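Local coordinates for protein plasma serine protease inhibitor (Homo sapiens, PDB 3DY0) that inhibits serine proteases in plasma and other body fluids in a heparin-dependent manner, inactivating them by binding irreversibly to their active-site serine, at residues N165-F177 against G220-I232. Numbering follows the deposited sequence. Where two conformers were deposited one is given.
Sequences NYIFFKAKWETSF and GVPYQGNATALFI
Tyr223 lies with its ring between Trp173 and Phe169, forming an aromatic cluster in the serpin fold where the end of strand 159-172, in the central sheet, meets the turn joining strands 216-222 and 228-234. The six-membered ring of Trp173 is nearly parallel to the phenol, with planes 7° apart, but is displaced along its own plane, so that the two barely overlap; Trp173 CZ3 approaches Tyr223 CE1 to 3.3 Å. Phe169 instead meets Tyr223 edge to face, the planes inclined at 74° and Phe169 CZ 3.8 Å from Tyr223 CD2. The chi1 of Phe169, 171°, sets CG anti to the backbone N and carries the ring from the strand toward the turn, where the neighbouring CE2 edge also reaches the methyl of Ala227. The methyl of Ala171 fills in beside the phenol. On the hairpin side, Val221 CG1 packs 3.5 Å from Trp173 CE3, Ala229 CB meets the indole at its edge, and Trp173 CH2 abuts the edge of Phe231.

Two backbone hydrogen bonds flank the single beta bridge between Trp173 and Tyr223: Gln224 N to Lys172 O, 2.9 Å, and Glu174 N to Pro222 O, also 2.9 Å. The second is nearly straight at hydrogen, although its donor is tilted from the carbonyl plane. At the surface, the extended side chains of Lys172 and Gln224 run side by side, while Glu174 OE1 comes 3.5 Å from Pro222 CG.

The polar atoms of Tyr223 and Trp173 are held from beyond the two segments: Tyr223 OH bonds Thr324 OG1 of strand 323-335, and Trp173 NE1 bonds Asp320 O. A water links the segments at the bridge, accepting from Thr175 N at 2.9 Å and donating to Pro222 O at 2.8 Å.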
loop_
_atom_site.group_PDB
_atom_site.type_symbol
_atom_site.label_atom_id
_atom_site.label_comp_id
_atom_site.label_asym_id
_atom_site.label_seq_id
_atom_site.Cartn_x
_atom_site.Cartn_y
_atom_site.Cartn_z
ATOM N N ASN A 165 8.795 -0.956 -7.132
ATOM C CA ASN A 165 7.403 -0.916 -7.549
ATOM C C ASN A 165 6.919 0.440 -7.078
ATOM O O ASN A 165 7.306 0.907 -6.006
ATOM C CB ASN A 165 6.522 -1.981 -6.899
ATOM C CG ASN A 165 5.036 -1.699 -7.125
ATOM O OD1 ASN A 165 4.403 -0.983 -6.348
ATOM N ND2 ASN A 165 4.491 -2.225 -8.214
ATOM N N TYR A 166 6.095 1.081 -7.891
ATOM C CA TYR A 166 5.543 2.375 -7.521
ATOM C C TYR A 166 4.078 2.392 -7.889
ATOM O O TYR A 166 3.636 1.661 -8.777
ATOM C CB TYR A 166 6.261 3.508 -8.263
ATOM C CG TYR A 166 6.058 3.479 -9.763
ATOM C CD1 TYR A 166 4.895 3.988 -10.343
ATOM C CD2 TYR A 166 7.008 2.894 -10.597
ATOM C CE1 TYR A 166 4.682 3.909 -11.716
ATOM C CE2 TYR A 166 6.806 2.811 -11.967
ATOM C CZ TYR A 166 5.643 3.318 -12.519
ATOM O OH TYR A 166 5.435 3.219 -13.876
ATOM N N ILE A 167 3.325 3.224 -7.184
ATOM C CA ILE A 167 1.911 3.388 -7.463
ATOM C C ILE A 167 1.573 4.854 -7.221
ATOM O O ILE A 167 2.052 5.469 -6.260
ATOM C CB ILE A 167 1.033 2.463 -6.567
ATOM C CG1 ILE A 167 -0.450 2.682 -6.888
ATOM C CG2 ILE A 167 1.324 2.719 -5.091
ATOM C CD1 ILE A 167 -1.388 1.699 -6.196
ATOM N N PHE A 168 0.787 5.427 -8.125
ATOM C CA PHE A 168 0.367 6.819 -7.999
ATOM C C PHE A 168 -1.128 6.915 -8.268
ATOM O O PHE A 168 -1.619 6.408 -9.279
ATOM C CB PHE A 168 1.104 7.722 -8.990
ATOM C CG PHE A 168 0.637 9.151 -8.948
ATOM C CD1 PHE A 168 1.061 10.005 -7.933
ATOM C CD2 PHE A 168 -0.273 9.625 -9.885
ATOM C CE1 PHE A 168 0.581 11.311 -7.851
ATOM C CE2 PHE A 168 -0.760 10.933 -9.810
ATOM C CZ PHE A 168 -0.332 11.773 -8.791
ATOM N N PHE A 169 -1.842 7.574 -7.358
ATOM C CA PHE A 169 -3.286 7.743 -7.468
ATOM C C PHE A 169 -3.694 9.192 -7.234
ATOM O O PHE A 169 -3.263 9.828 -6.274
ATOM C CB PHE A 169 -3.982 6.828 -6.446
ATOM C CG PHE A 169 -5.465 7.055 -6.311
ATOM C CD1 PHE A 169 -5.967 7.933 -5.353
ATOM C CD2 PHE A 169 -6.363 6.359 -7.115
ATOM C CE1 PHE A 169 -7.344 8.111 -5.194
ATOM C CE2 PHE A 169 -7.743 6.533 -6.962
ATOM C CZ PHE A 169 -8.231 7.406 -6.002
ATOM N N LYS A 170 -4.518 9.719 -8.131
ATOM C CA LYS A 170 -5.013 11.078 -7.978
ATOM C C LYS A 170 -6.418 11.107 -8.536
ATOM O O LYS A 170 -6.645 10.719 -9.678
ATOM C CB LYS A 170 -4.145 12.090 -8.729
ATOM C CG LYS A 170 -4.695 13.512 -8.632
ATOM C CD LYS A 170 -3.807 14.528 -9.330
ATOM C CE LYS A 170 -4.461 15.904 -9.325
ATOM N NZ LYS A 170 -3.652 16.903 -10.076
ATOM N N ALA A 171 -7.363 11.552 -7.722
ATOM C CA ALA A 171 -8.742 11.620 -8.167
ATOM C C ALA A 171 -9.505 12.713 -7.448
ATOM O O ALA A 171 -9.203 13.055 -6.308
ATOM C CB ALA A 171 -9.423 10.282 -7.932
ATOM N N LYS A 172 -10.491 13.272 -8.138
ATOM C CA LYS A 172 -11.344 14.285 -7.550
ATOM C C LYS A 172 -12.506 13.519 -6.947
ATOM O O LYS A 172 -12.854 12.439 -7.430
ATOM C CB LYS A 172 -11.898 15.219 -8.627
ATOM C CG LYS A 172 -10.858 16.026 -9.369
ATOM C CD LYS A 172 -11.508 16.788 -10.511
ATOM C CE LYS A 172 -10.503 17.690 -11.214
ATOM N NZ LYS A 172 -11.131 18.395 -12.367
ATOM N N TRP A 173 -13.100 14.059 -5.888
ATOM C CA TRP A 173 -14.269 13.410 -5.305
ATOM C C TRP A 173 -15.340 13.563 -6.376
ATOM O O TRP A 173 -15.288 14.505 -7.166
ATOM C CB TRP A 173 -14.754 14.150 -4.058
ATOM C CG TRP A 173 -13.838 14.098 -2.888
ATOM C CD1 TRP A 173 -13.236 15.156 -2.274
ATOM C CD2 TRP A 173 -13.447 12.930 -2.156
ATOM N NE1 TRP A 173 -12.494 14.722 -1.203
ATOM C CE2 TRP A 173 -12.604 13.359 -1.108
ATOM C CE3 TRP A 173 -13.727 11.563 -2.284
ATOM C CZ2 TRP A 173 -12.035 12.469 -0.188
ATOM C CZ3 TRP A 173 -13.163 10.675 -1.367
ATOM C CH2 TRP A 173 -12.325 11.136 -0.335
ATOM N N GLU A 174 -16.297 12.646 -6.418
ATOM C CA GLU A 174 -17.382 12.762 -7.382
ATOM C C GLU A 174 -18.096 14.073 -7.046
ATOM O O GLU A 174 -18.501 14.827 -7.934
ATOM C CB GLU A 174 -18.336 11.581 -7.238
ATOM C CG GLU A 174 -19.455 11.572 -8.261
ATOM C CD GLU A 174 -20.329 10.341 -8.144
ATOM O OE1 GLU A 174 -20.939 10.144 -7.074
ATOM O OE2 GLU A 174 -20.402 9.569 -9.122
ATOM N N THR A 175 -18.242 14.329 -5.750
ATOM C CA THR A 175 -18.861 15.550 -5.246
ATOM C C THR A 175 -17.880 16.147 -4.241
ATOM O O THR A 175 -17.598 15.543 -3.207
ATOM C CB THR A 175 -20.191 15.259 -4.532
ATOM O OG1 THR A 175 -21.118 14.690 -5.465
ATOM C CG2 THR A 175 -20.771 16.543 -3.945
ATOM N N SER A 176 -17.356 17.327 -4.549
ATOM C CA SER A 176 -16.394 17.976 -3.668
ATOM C C SER A 176 -17.029 18.531 -2.399
ATOM O O SER A 176 -18.246 18.699 -2.316
ATOM C CB SER A 176 -15.694 19.119 -4.404
ATOM O OG SER A 176 -16.583 20.206 -4.598
ATOM N N PHE A 177 -16.184 18.804 -1.410
ATOM C CA PHE A 177 -16.625 19.384 -0.152
ATOM C C PHE A 177 -16.517 20.878 -0.460
ATOM O O PHE A 177 -15.626 21.288 -1.208
ATOM C CB PHE A 177 -15.649 19.027 0.978
ATOM C CG PHE A 177 -15.800 17.624 1.509
ATOM C CD1 PHE A 177 -16.701 17.345 2.532
ATOM C CD2 PHE A 177 -15.029 16.585 0.996
ATOM C CE1 PHE A 177 -16.827 16.052 3.041
ATOM C CE2 PHE A 177 -15.147 15.287 1.497
ATOM C CZ PHE A 177 -16.050 15.022 2.523
ATOM N N GLY A 220 -18.974 5.247 2.526
ATOM C CA GLY A 220 -18.285 5.211 1.255
ATOM C C GLY A 220 -18.394 6.587 0.635
ATOM O O GLY A 220 -19.471 7.187 0.641
ATOM N N VAL A 221 -17.281 7.100 0.125
ATOM C CA VAL A 221 -17.255 8.410 -0.521
ATOM C C VAL A 221 -16.621 8.176 -1.887
ATOM O O VAL A 221 -15.419 7.934 -1.995
ATOM C CB VAL A 221 -16.412 9.422 0.279
ATOM C CG1 VAL A 221 -16.542 10.814 -0.340
ATOM C CG2 VAL A 221 -16.862 9.442 1.729
ATOM N N PRO A 222 -17.423 8.260 -2.955
ATOM C CA PRO A 222 -16.940 8.036 -4.318
ATOM C C PRO A 222 -16.028 9.069 -4.979
ATOM O O PRO A 222 -16.140 10.272 -4.753
ATOM C CB PRO A 222 -18.234 7.845 -5.099
ATOM C CG PRO A 222 -19.145 8.821 -4.430
ATOM C CD PRO A 222 -18.862 8.589 -2.955
ATOM N N TYR A 223 -15.112 8.562 -5.797
ATOM C CA TYR A 223 -14.207 9.407 -6.564
ATOM C C TYR A 223 -14.776 9.433 -7.970
ATOM O O TYR A 223 -15.634 8.616 -8.304
ATOM C CB TYR A 223 -12.812 8.785 -6.644
ATOM C CG TYR A 223 -12.038 8.833 -5.359
ATOM C CD1 TYR A 223 -11.590 10.048 -4.840
ATOM C CD2 TYR A 223 -11.766 7.668 -4.647
ATOM C CE1 TYR A 223 -10.893 10.102 -3.641
ATOM C CE2 TYR A 223 -11.073 7.709 -3.446
ATOM C CZ TYR A 223 -10.641 8.928 -2.950
ATOM O OH TYR A 223 -9.962 8.979 -1.755
ATOM N N GLN A 224 -14.316 10.373 -8.786
ATOM C CA GLN A 224 -14.757 10.405 -10.171
ATOM C C GLN A 224 -14.153 9.123 -10.721
ATOM O O GLN A 224 -12.962 8.874 -10.540
ATOM C CB GLN A 224 -14.176 11.611 -10.908
ATOM C CG GLN A 224 -14.988 12.876 -10.746
ATOM C CD GLN A 224 -14.510 13.991 -11.655
ATOM O OE1 GLN A 224 -15.246 14.938 -11.928
ATOM N NE2 GLN A 224 -13.270 13.890 -12.118
ATOM N N GLY A 225 -14.968 8.305 -11.372
ATOM C CA GLY A 225 -14.466 7.049 -11.895
ATOM C C GLY A 225 -14.975 5.910 -11.032
ATOM O O GLY A 225 -15.878 6.107 -10.220
ATOM N N ASN A 226 -14.389 4.726 -11.179
ATOM C CA ASN A 226 -14.838 3.562 -10.420
ATOM C C ASN A 226 -14.297 3.450 -8.994
ATOM O O ASN A 226 -14.831 2.684 -8.193
ATOM C CB ASN A 226 -14.495 2.279 -11.188
ATOM C CG ASN A 226 -15.282 1.073 -10.698
ATOM O OD1 ASN A 226 -15.021 -0.061 -11.105
ATOM N ND2 ASN A 226 -16.257 1.312 -9.828
ATOM N N ALA A 227 -13.256 4.208 -8.662
ATOM C CA ALA A 227 -12.675 4.120 -7.320
ATOM C C ALA A 227 -13.508 4.777 -6.229
ATOM O O ALA A 227 -14.310 5.674 -6.489
ATOM C CB ALA A 227 -11.267 4.718 -7.321
ATOM N N THR A 228 -13.318 4.328 -4.994
ATOM C CA THR A 228 -14.039 4.911 -3.872
ATOM C C THR A 228 -13.187 4.863 -2.620
ATOM O O THR A 228 -12.270 4.050 -2.507
ATOM C CB THR A 228 -15.372 4.182 -3.578
ATOM O OG1 THR A 228 -16.078 4.882 -2.542
ATOM C CG2 THR A 228 -15.117 2.758 -3.111
ATOM N N ALA A 229 -13.489 5.755 -1.690
ATOM C CA ALA A 229 -12.776 5.803 -0.433
ATOM C C ALA A 229 -13.762 5.240 0.572
ATOM O O ALA A 229 -14.973 5.426 0.439
ATOM C CB ALA A 229 -12.422 7.244 -0.060
ATOM N N LEU A 230 -13.248 4.520 1.561
ATOM C CA LEU A 230 -14.077 3.961 2.620
ATOM C C LEU A 230 -13.494 4.489 3.922
ATOM O O LEU A 230 -12.297 4.339 4.172
ATOM C CB LEU A 230 -14.019 2.430 2.622
ATOM C CG LEU A 230 -15.313 1.675 2.307
ATOM C CD1 LEU A 230 -15.664 1.859 0.840
ATOM C CD2 LEU A 230 -15.138 0.198 2.631
ATOM N N PHE A 231 -14.326 5.122 4.741
ATOM C CA PHE A 231 -13.868 5.659 6.017
ATOM C C PHE A 231 -14.606 4.886 7.099
ATOM O O PHE A 231 -15.834 4.782 7.069
ATOM C CB PHE A 231 -14.149 7.160 6.103
ATOM C CG PHE A 231 -13.348 7.978 5.128
ATOM C CD1 PHE A 231 -13.937 8.497 3.979
ATOM C CD2 PHE A 231 -11.992 8.207 5.347
ATOM C CE1 PHE A 231 -13.189 9.232 3.059
ATOM C CE2 PHE A 231 -11.231 8.941 4.433
ATOM C CZ PHE A 231 -11.832 9.454 3.288
ATOM N N ILE A 232 -13.845 4.345 8.045
ATOM C CA ILE A 232 -14.393 3.540 9.134
ATOM C C ILE A 232 -14.213 4.206 10.492
ATOM O O ILE A 232 -13.089 4.472 10.913
ATOM C CB ILE A 232 -13.697 2.161 9.201
ATOM C CG1 ILE A 232 -13.607 1.542 7.804
ATOM C CG2 ILE A 232 -14.461 1.239 10.144
ATOM C CD1 ILE A 232 -14.943 1.290 7.146
HETATM O O HOH W 1 -10.663 12.897 -10.944
HETATM O O HOH W 2 -18.161 14.907 -10.693
HETATM O O HOH W 3 -18.541 7.584 -9.354
HETATM O O HOH W 4 -17.872 12.228 -3.721
#